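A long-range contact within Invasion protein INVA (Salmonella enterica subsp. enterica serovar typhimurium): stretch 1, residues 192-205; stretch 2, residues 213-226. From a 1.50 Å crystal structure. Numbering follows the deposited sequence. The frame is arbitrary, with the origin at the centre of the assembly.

Stretch 1 (192-205) RNMKLIMEALALWA
Stretch 2 (213-226) NLVEHIRGAMARYI

Two helical stretches of one chain pack mainly through side chains, with no hydrogen bond between them and 618 Å² buried in total. Helix 194-204 and helix 213-221 cross obliquely, nearer antiparallel than parallel, their N-to-C directions at 130° and their axes 9.3 Å apart at closest approach. The nearest CA atoms pair Asn-193 with Tyr-225 (8.5 Å), Ala-200 with Ile-218 (5.9 Å) and Trp-204 with Leu-214 (6.9 Å). At Ala-200 the small side chain, directed toward the partner, sets its CB 3.3 Å from Ala-221 CB and 3.7 Å from Ile-218 CD1. Ile-218, Leu-214 and Met-222 leave the backbone sideways, so their chi angles carry their ends to the other stretch. In Ile-218, chi1 -58° and chi2 -46° (both m) bring CD1 4.0 Å from Leu-201 CD2. Leu-214 (chi1 180°, t; chi2 60°, p) places CD1 3.7 Å from Trp-204 CB and CD2 3.9 Å from Leu-201 CD2, with Leu-201 at chi1 -77° (m), chi2 163° (t). Trp-204 (chi1 -75°, m; chi2 107°) and His-217 (chi1 -67°, m; chi2 -64°) hold their rings nearly parallel, planes at 6°, which allows an offset stack of the six-membered ring on the imidazole, centroids 3.8 Å apart; His-217 CB sits 3.6 Å from the centroid of the Trp-204 five-membered ring, over its face. Met-222, the N-cap of helix 223-226 (phi/psi -95/11), folds m, m, m (-69°, -49°, -72°), so that SD lies 3.7 Å from Leu-196 CB and 3.8 Å from Ile-197 CG1. Leu-196 and Ile-197 are both m, t; Leu-196 CD1 approaches Tyr-225 CE2 to 3.3 Å. Asn-193 (phi/psi -88/69; chi1 -160°, t; chi2 -20°) caps its helix: OD1 accepts a weak bond from Leu-196 N (3.3 Å), while ND2 lies over one face of the Tyr-225 ring (chi1 -63°, m; chi2 -84°), 3.6 Å from Tyr-225 CE1.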

ATOM      1  N   ARG A 192      -1.890   7.621 -11.405  1.00 16.44           N
ATOM      2  CA  ARG A 192      -2.950   8.078 -12.317  1.00 17.83           C
ATOM      3  C   ARG A 192      -2.799   9.532 -12.777  1.00 17.82           C
ATOM      4  O   ARG A 192      -3.062   9.849 -13.917  1.00 18.53           O
ATOM      5  CB  ARG A 192      -4.349   7.892 -11.708  1.00 17.87           C
ATOM      6  CG  ARG A 192      -5.437   8.341 -12.652  1.00 21.37           C
ATOM      7  CD  ARG A 192      -6.779   7.727 -12.309  1.00 21.51           C
ATOM      8  NE  ARG A 192      -6.901   6.397 -12.908  1.00 22.70           N
ATOM      9  CZ  ARG A 192      -7.081   6.173 -14.195  1.00 23.38           C
ATOM     10  NH1 ARG A 192      -7.240   7.196 -15.019  1.00 25.92           N
ATOM     11  NH2 ARG A 192      -7.137   4.924 -14.668  1.00 23.91           N
ATOM     12  N   ASN A 193      -2.384  10.382 -11.849  1.00 19.05           N
ATOM     13  CA  ASN A 193      -2.232  11.817 -12.175  1.00 19.33           C
ATOM     14  C   ASN A 193      -0.852  12.108 -12.740  1.00 19.48           C
ATOM     15  O   ASN A 193      -0.005  12.738 -12.096  1.00 19.37           O
ATOM     16  CB  ASN A 193      -2.506  12.688 -10.969  1.00 19.72           C
ATOM     17  CG  ASN A 193      -2.839  14.097 -11.371  1.00 24.47           C
ATOM     18  OD1 ASN A 193      -2.512  14.546 -12.498  1.00 26.04           O
ATOM     19  ND2 ASN A 193      -3.542  14.809 -10.482  1.00 27.49           N
ATOM     20  N   MET A 194      -0.656  11.595 -13.936  1.00 18.40           N
ATOM     21  CA  MET A 194       0.639  11.634 -14.582  1.00 19.82           C
ATOM     22  C   MET A 194       1.044  13.054 -14.860  1.00 18.57           C
ATOM     23  O   MET A 194       2.218  13.378 -14.765  1.00 18.78           O
ATOM     24  CB  MET A 194       0.657  10.791 -15.855  1.00 20.62           C
ATOM     25  CG  MET A 194       2.077  10.448 -16.313  1.00 26.78           C
ATOM     26  SD  MET A 194       2.938   9.387 -15.108  1.00 33.28           S
ATOM     27  CE  MET A 194       2.163   7.801 -15.443  1.00 37.57           C
ATOM     28  N   LYS A 195       0.074  13.899 -15.106  1.00 17.50           N
ATOM     29  CA  LYS A 195       0.372  15.295 -15.510  1.00 17.31           C
ATOM     30  C   LYS A 195       1.055  15.979 -14.333  1.00 17.11           C
ATOM     31  O   LYS A 195       2.074  16.683 -14.448  1.00 15.89           O
ATOM     32  CB  LYS A 195      -0.854  16.089 -15.918  1.00 17.40           C
ATOM     33  CG  LYS A 195      -0.549  17.551 -16.339  1.00 19.97           C
ATOM     34  CD  LYS A 195      -1.808  18.322 -16.628  1.00 22.44           C
ATOM     35  CE  LYS A 195      -1.522  19.773 -17.042  1.00 22.55           C
ATOM     36  NZ  LYS A 195      -2.757  20.627 -17.224  1.00 25.80           N
ATOM     37  N   LEU A 196       0.496  15.746 -13.171  1.00 16.83           N
ATOM     38  CA  LEU A 196       1.072  16.375 -11.946  1.00 17.80           C
ATOM     39  C   LEU A 196       2.443  15.816 -11.584  1.00 17.35           C
ATOM     40  O   LEU A 196       3.356  16.512 -11.110  1.00 17.23           O
ATOM     41  CB  LEU A 196       0.102  16.293 -10.782  1.00 18.47           C
ATOM     42  CG  LEU A 196      -1.078  17.240 -10.991  1.00 23.71           C
ATOM     43  CD1 LEU A 196      -1.928  17.313  -9.698  1.00 28.19           C
ATOM     44  CD2 LEU A 196      -0.653  18.643 -11.462  1.00 27.82           C
ATOM     45  N   ILE A 197       2.631  14.541 -11.831  1.00 16.38           N
ATOM     46  CA  ILE A 197       3.854  13.913 -11.531  1.00 17.16           C
ATOM     47  C   ILE A 197       4.912  14.521 -12.442  1.00 16.03           C
ATOM     48  O   ILE A 197       6.022  14.790 -12.011  1.00 16.13           O
ATOM     49  CB  ILE A 197       3.809  12.391 -11.651  1.00 16.83           C
ATOM     50  CG1 ILE A 197       2.966  11.839 -10.508  1.00 16.21           C
ATOM     51  CG2 ILE A 197       5.178  11.767 -11.552  1.00 19.45           C
ATOM     52  CD1 ILE A 197       2.618  10.378 -10.703  1.00 18.12           C
ATOM     53  N   MET A 198       4.564  14.641 -13.695  1.00 16.19           N
ATOM     54  CA  MET A 198       5.487  15.219 -14.714  1.00 16.69           C
ATOM     55  C   MET A 198       5.813  16.658 -14.410  1.00 17.20           C
ATOM     56  O   MET A 198       6.967  17.094 -14.590  1.00 17.01           O
ATOM     57  CB  MET A 198       4.986  15.007 -16.127  1.00 17.13           C
ATOM     58  CG  MET A 198       4.936  13.577 -16.560  1.00 18.54           C
ATOM     59  SD  MET A 198       6.582  12.886 -16.750  1.00 23.67           S
ATOM     60  CE  MET A 198       6.553  11.633 -15.494  1.00 29.65           C
ATOM     61  N   GLU A 199       4.831  17.414 -13.958  1.00 15.28           N
ATOM     62  CA  GLU A 199       5.109  18.823 -13.592  1.00 15.72           C
ATOM     63  C   GLU A 199       6.142  18.853 -12.447  1.00 17.08           C
ATOM     64  O   GLU A 199       7.053  19.690 -12.402  1.00 16.28           O
ATOM     65  CB  GLU A 199       3.846  19.589 -13.194  1.00 15.51           C
ATOM     66  CG  GLU A 199       2.988  19.914 -14.359  1.00 17.34           C
ATOM     67  CD  GLU A 199       1.643  20.533 -13.959  1.00 20.38           C
ATOM     68  OE1 GLU A 199       1.312  20.477 -12.738  1.00 24.89           O
ATOM     69  OE2 GLU A 199       0.931  21.054 -14.854  1.00 22.79           O
ATOM     70  N   ALA A 200       6.016  17.909 -11.538  1.00 16.76           N
ATOM     71  CA  ALA A 200       6.942  17.851 -10.388  1.00 15.99           C
ATOM     72  C   ALA A 200       8.324  17.381 -10.792  1.00 16.77           C
ATOM     73  O   ALA A 200       9.338  17.889 -10.312  1.00 17.88           O
ATOM     74  CB  ALA A 200       6.363  16.967  -9.226  1.00 16.47           C
ATOM     75  N   LEU A 201       8.372  16.536 -11.793  1.00 16.53           N
ATOM     76  CA  LEU A 201       9.674  16.097 -12.328  1.00 16.52           C
ATOM     77  C   LEU A 201      10.343  17.250 -13.054  1.00 16.62           C
ATOM     78  O   LEU A 201      11.572  17.415 -12.966  1.00 16.32           O
ATOM     79  CB  LEU A 201       9.547  14.904 -13.241  1.00 16.91           C
ATOM     80  CG  LEU A 201       9.331  13.583 -12.528  1.00 16.86           C
ATOM     81  CD1 LEU A 201       8.795  12.507 -13.497  1.00 20.87           C
ATOM     82  CD2 LEU A 201      10.615  13.157 -11.932  1.00 16.28           C
ATOM     83  N   ALA A 202       9.554  18.072 -13.752  1.00 16.44           N
ATOM     84  CA  ALA A 202      10.126  19.188 -14.542  1.00 16.78           C
ATOM     85  C   ALA A 202      10.765  20.179 -13.598  1.00 18.20           C
ATOM     86  O   ALA A 202      11.756  20.865 -13.956  1.00 19.14           O
ATOM     87  CB  ALA A 202       9.079  19.892 -15.406  1.00 16.05           C
ATOM     88  N   LEU A 203      10.215  20.238 -12.398  1.00 18.15           N
ATOM     89  CA  LEU A 203      10.689  21.162 -11.332  1.00 18.72           C
ATOM     90  C   LEU A 203      11.931  20.624 -10.632  1.00 17.42           C
ATOM     91  O   LEU A 203      12.925  21.368 -10.395  1.00 18.63           O
ATOM     92  CB  LEU A 203       9.572  21.476 -10.323  1.00 19.81           C
ATOM     93  CG  LEU A 203       9.864  22.468  -9.198  1.00 21.08           C
ATOM     94  CD1 LEU A 203      10.190  23.847  -9.795  1.00 24.12           C
ATOM     95  CD2 LEU A 203       8.711  22.562  -8.183  1.00 24.62           C
ATOM     96  N   TRP A 204      11.914  19.340 -10.328  1.00 17.00           N
ATOM     97  CA  TRP A 204      12.903  18.743  -9.430  1.00 16.09           C
ATOM     98  C   TRP A 204      14.028  17.999 -10.104  1.00 16.36           C
ATOM     99  O   TRP A 204      15.170  17.994  -9.636  1.00 15.84           O
ATOM    100  CB  TRP A 204      12.201  17.841  -8.400  1.00 16.02           C
ATOM    101  CG  TRP A 204      11.494  18.641  -7.338  1.00 16.69           C
ATOM    102  CD1 TRP A 204      10.131  18.804  -7.224  1.00 19.02           C
ATOM    103  CD2 TRP A 204      12.066  19.345  -6.244  1.00 19.35           C
ATOM    104  NE1 TRP A 204       9.836  19.565  -6.144  1.00 20.70           N
ATOM    105  CE2 TRP A 204      10.998  19.906  -5.510  1.00 20.98           C
ATOM    106  CE3 TRP A 204      13.368  19.541  -5.795  1.00 20.31           C
ATOM    107  CZ2 TRP A 204      11.198  20.663  -4.376  1.00 21.74           C
ATOM    108  CZ3 TRP A 204      13.551  20.296  -4.647  1.00 22.76           C
ATOM    109  CH2 TRP A 204      12.478  20.848  -3.968  1.00 22.04           C
ATOM    110  N   ALA A 205      13.712  17.380 -11.219  1.00 15.49           N
ATOM    111  CA  ALA A 205      14.713  16.544 -11.913  1.00 15.24           C
ATOM    112  C   ALA A 205      15.955  17.334 -12.359  1.00 15.41           C
ATOM    113  O   ALA A 205      17.032  16.765 -12.390  1.00 16.73           O
ATOM    114  CB  ALA A 205      14.085  15.766 -13.109  1.00 15.13           C
ATOM    115  N   ASN A 213      16.212  10.521  -3.273  1.00 18.96           N
ATOM    116  CA  ASN A 213      15.962  11.911  -2.909  1.00 19.22           C
ATOM    117  C   ASN A 213      14.882  12.487  -3.820  1.00 18.97           C
ATOM    118  O   ASN A 213      13.981  13.135  -3.394  1.00 17.95           O
ATOM    119  CB  ASN A 213      17.248  12.757  -2.957  1.00 19.64           C
ATOM    120  CG  ASN A 213      18.210  12.416  -1.842  1.00 21.65           C
ATOM    121  OD1 ASN A 213      17.883  11.658  -0.935  1.00 28.34           O
ATOM    122  ND2 ASN A 213      19.419  12.982  -1.906  1.00 26.26           N
ATOM    123  N   LEU A 214      15.017  12.253  -5.123  1.00 17.50           N
ATOM    124  CA  LEU A 214      14.052  12.767  -6.107  1.00 17.77           C
ATOM    125  C   LEU A 214      12.627  12.297  -5.794  1.00 18.67           C
ATOM    126  O   LEU A 214      11.646  13.069  -5.880  1.00 17.69           O
ATOM    127  CB  LEU A 214      14.462  12.369  -7.561  1.00 17.58           C
ATOM    128  CG  LEU A 214      13.548  12.829  -8.693  1.00 18.37           C
ATOM    129  CD1 LEU A 214      13.471  14.360  -8.700  1.00 18.76           C
ATOM    130  CD2 LEU A 214      13.947  12.237 -10.067  1.00 19.56           C
ATOM    131  N   VAL A 215      12.504  11.015  -5.503  1.00 17.39           N
ATOM    132  CA  VAL A 215      11.202  10.439  -5.166  1.00 17.39           C
ATOM    133  C   VAL A 215      10.555  11.163  -3.992  1.00 17.92           C
ATOM    134  O   VAL A 215       9.376  11.462  -4.017  1.00 17.04           O
ATOM    135  CB  VAL A 215      11.241   8.895  -4.881  1.00 17.20           C
ATOM    136  CG1 VAL A 215       9.922   8.468  -4.258  1.00 17.46           C
ATOM    137  CG2 VAL A 215      11.447   8.175  -6.178  1.00 17.57           C
ATOM    138  N   GLU A 216      11.359  11.515  -3.021  1.00 18.27           N
ATOM    139  CA  GLU A 216      10.825  12.190  -1.842  1.00 18.22           C
ATOM    140  C   GLU A 216      10.199  13.542  -2.235  1.00 19.53           C
ATOM    141  O   GLU A 216       9.189  14.010  -1.661  1.00 18.72           O
ATOM    142  CB  GLU A 216      11.896  12.331  -0.753  1.00 17.72           C
ATOM    143  CG  GLU A 216      11.307  12.446   0.606  1.00 20.71           C
ATOM    144  CD  GLU A 216      10.535  11.191   1.090  1.00 20.86           C
ATOM    145  OE1 GLU A 216      10.614  10.083   0.470  1.00 17.85           O
ATOM    146  OE2 GLU A 216       9.861  11.306   2.137  1.00 19.12           O
ATOM    147  N   HIS A 217      10.872  14.240  -3.150  1.00 17.64           N
ATOM    148  CA  HIS A 217      10.366  15.516  -3.602  1.00 17.58           C
ATOM    149  C   HIS A 217       9.058  15.368  -4.375  1.00 17.46           C
ATOM    150  O   HIS A 217       8.132  16.191  -4.273  1.00 17.54           O
ATOM    151  CB  HIS A 217      11.398  16.300  -4.427  1.00 17.80           C
ATOM    152  CG  HIS A 217      12.584  16.767  -3.642  1.00 19.43           C
ATOM    153  ND1 HIS A 217      12.487  17.677  -2.611  1.00 19.31           N
ATOM    154  CD2 HIS A 217      13.909  16.495  -3.771  1.00 23.51           C
ATOM    155  CE1 HIS A 217      13.687  17.908  -2.103  1.00 22.68           C
ATOM    156  NE2 HIS A 217      14.571  17.220  -2.809  1.00 22.71           N
ATOM    157  N   ILE A 218       9.016  14.321  -5.177  1.00 17.90           N
ATOM    158  CA  ILE A 218       7.824  14.019  -5.991  1.00 17.31           C
ATOM    159  C   ILE A 218       6.635  13.711  -5.060  1.00 18.31           C
ATOM    160  O   ILE A 218       5.518  14.225  -5.214  1.00 18.18           O
ATOM    161  CB  ILE A 218       8.031  12.899  -7.027  1.00 18.43           C
ATOM    162  CG1 ILE A 218       9.190  13.238  -7.988  1.00 18.20           C
ATOM    163  CG2 ILE A 218       6.754  12.633  -7.794  1.00 17.98           C
ATOM    164  CD1 ILE A 218       9.163  14.634  -8.514  1.00 19.90           C
ATOM    165  N   ARG A 219       6.930  12.930  -4.040  1.00 18.66           N
ATOM    166  CA  ARG A 219       5.891  12.571  -3.026  1.00 17.79           C
ATOM    167  C   ARG A 219       5.351  13.851  -2.451  1.00 18.97           C
ATOM    168  O   ARG A 219       4.155  14.055  -2.239  1.00 18.55           O
ATOM    169  CB  ARG A 219       6.441  11.703  -1.908  1.00 17.60           C
ATOM    170  CG  ARG A 219       6.667  10.277  -2.269  1.00 18.38           C
ATOM    171  CD  ARG A 219       7.130   9.530  -1.069  1.00 17.19           C
ATOM    172  NE  ARG A 219       6.164   9.500   0.034  1.00 17.81           N
ATOM    173  CZ  ARG A 219       5.364   8.461   0.289  1.00 17.39           C
ATOM    174  NH1 ARG A 219       5.436   7.344  -0.471  1.00 18.19           N
ATOM    175  NH2 ARG A 219       4.510   8.524   1.318  1.00 17.53           N
ATOM    176  N   GLY A 220       6.264  14.755  -2.152  1.00 18.22           N
ATOM    177  CA  GLY A 220       5.846  16.053  -1.588  1.00 17.99           C
ATOM    178  C   GLY A 220       4.896  16.849  -2.502  1.00 18.55           C
ATOM    179  O   GLY A 220       3.917  17.489  -2.083  1.00 16.91           O
ATOM    180  N   ALA A 221       5.226  16.826  -3.771  1.00 18.17           N
ATOM    181  CA  ALA A 221       4.445  17.547  -4.771  1.00 19.00           C
ATOM    182  C   ALA A 221       3.051  16.952  -4.850  1.00 19.04           C
ATOM    183  O   ALA A 221       2.062  17.625  -5.108  1.00 21.01           O
ATOM    184  CB  ALA A 221       5.109  17.513  -6.171  1.00 18.83           C
ATOM    185  N   MET A 222       2.999  15.669  -4.589  1.00 18.78           N
ATOM    186  CA  MET A 222       1.773  14.855  -4.751  1.00 18.75           C
ATOM    187  C   MET A 222       1.005  14.715  -3.460  1.00 17.26           C
ATOM    188  O   MET A 222       0.098  13.901  -3.344  1.00 17.26           O
ATOM    189  CB  MET A 222       2.116  13.454  -5.298  1.00 18.22           C
ATOM    190  CG  MET A 222       2.597  13.458  -6.747  1.00 21.63           C
ATOM    191  SD  MET A 222       1.615  14.385  -7.960  1.00 28.07           S
ATOM    192  CE  MET A 222       0.196  13.259  -8.028  1.00 28.15           C
ATOM    193  N   ALA A 223       1.397  15.499  -2.472  1.00 16.57           N
ATOM    194  CA  ALA A 223       0.864  15.329  -1.119  1.00 16.36           C
ATOM    195  C   ALA A 223      -0.675  15.166  -1.010  1.00 16.25           C
ATOM    196  O   ALA A 223      -1.206  14.244  -0.373  1.00 16.45           O
ATOM    197  CB  ALA A 223       1.329  16.447  -0.202  1.00 16.56           C
ATOM    198  N   ARG A 224      -1.364  16.046  -1.708  1.00 16.58           N
ATOM    199  CA  ARG A 224      -2.806  16.046  -1.677  1.00 17.38           C
ATOM    200  C   ARG A 224      -3.357  14.704  -2.117  1.00 16.28           C
ATOM    201  O   ARG A 224      -4.291  14.175  -1.547  1.00 17.54           O
ATOM    202  CB  ARG A 224      -3.356  17.153  -2.578  1.00 17.86           C
ATOM    203  CG  ARG A 224      -4.823  17.068  -2.813  1.00 21.39           C
ATOM    204  CD  ARG A 224      -5.255  18.224  -3.703  1.00 23.70           C
ATOM    205  NE  ARG A 224      -6.690  18.196  -3.967  1.00 26.74           N
ATOM    206  CZ  ARG A 224      -7.417  19.262  -4.284  1.00 30.39           C
ATOM    207  NH1 ARG A 224      -6.857  20.467  -4.391  1.00 32.19           N
ATOM    208  NH2 ARG A 224      -8.711  19.123  -4.498  1.00 31.98           N
ATOM    209  N   TYR A 225      -2.711  14.158  -3.122  1.00 16.92           N
ATOM    210  CA  TYR A 225      -3.191  12.907  -3.779  1.00 16.40           C
ATOM    211  C   TYR A 225      -2.880  11.676  -2.954  1.00 18.03           C
ATOM    212  O   TYR A 225      -3.621  10.699  -2.935  1.00 20.29           O
ATOM    213  CB  TYR A 225      -2.642  12.835  -5.212  1.00 16.26           C
ATOM    214  CG  TYR A 225      -3.189  14.007  -5.992  1.00 16.54           C
ATOM    215  CD1 TYR A 225      -4.449  13.940  -6.580  1.00 16.50           C
ATOM    216  CD2 TYR A 225      -2.504  15.201  -6.068  1.00 20.10           C
ATOM    217  CE1 TYR A 225      -5.022  15.066  -7.226  1.00 19.27           C
ATOM    218  CE2 TYR A 225      -3.044  16.311  -6.713  1.00 17.45           C
ATOM    219  CZ  TYR A 225      -4.318  16.243  -7.287  1.00 18.58           C
ATOM    220  OH  TYR A 225      -4.892  17.319  -7.936  1.00 20.39           O
ATOM    221  N   ILE A 226      -1.764  11.760  -2.260  1.00 17.77           N
ATOM    222  CA  ILE A 226      -1.347  10.693  -1.357  1.00 17.29           C
ATOM    223  C   ILE A 226      -2.330  10.626  -0.204  1.00 17.04           C
ATOM    224  O   ILE A 226      -2.852   9.588   0.162  1.00 17.97           O
ATOM    225  CB  ILE A 226       0.102  10.923  -0.878  1.00 18.12           C
ATOM    226  CG1 ILE A 226       1.057  10.632  -2.045  1.00 19.16           C
ATOM    227  CG2 ILE A 226       0.486  10.011   0.311  1.00 19.68           C
ATOM    228  CD1 ILE A 226       2.512  11.095  -1.885  1.00 18.82           C
TER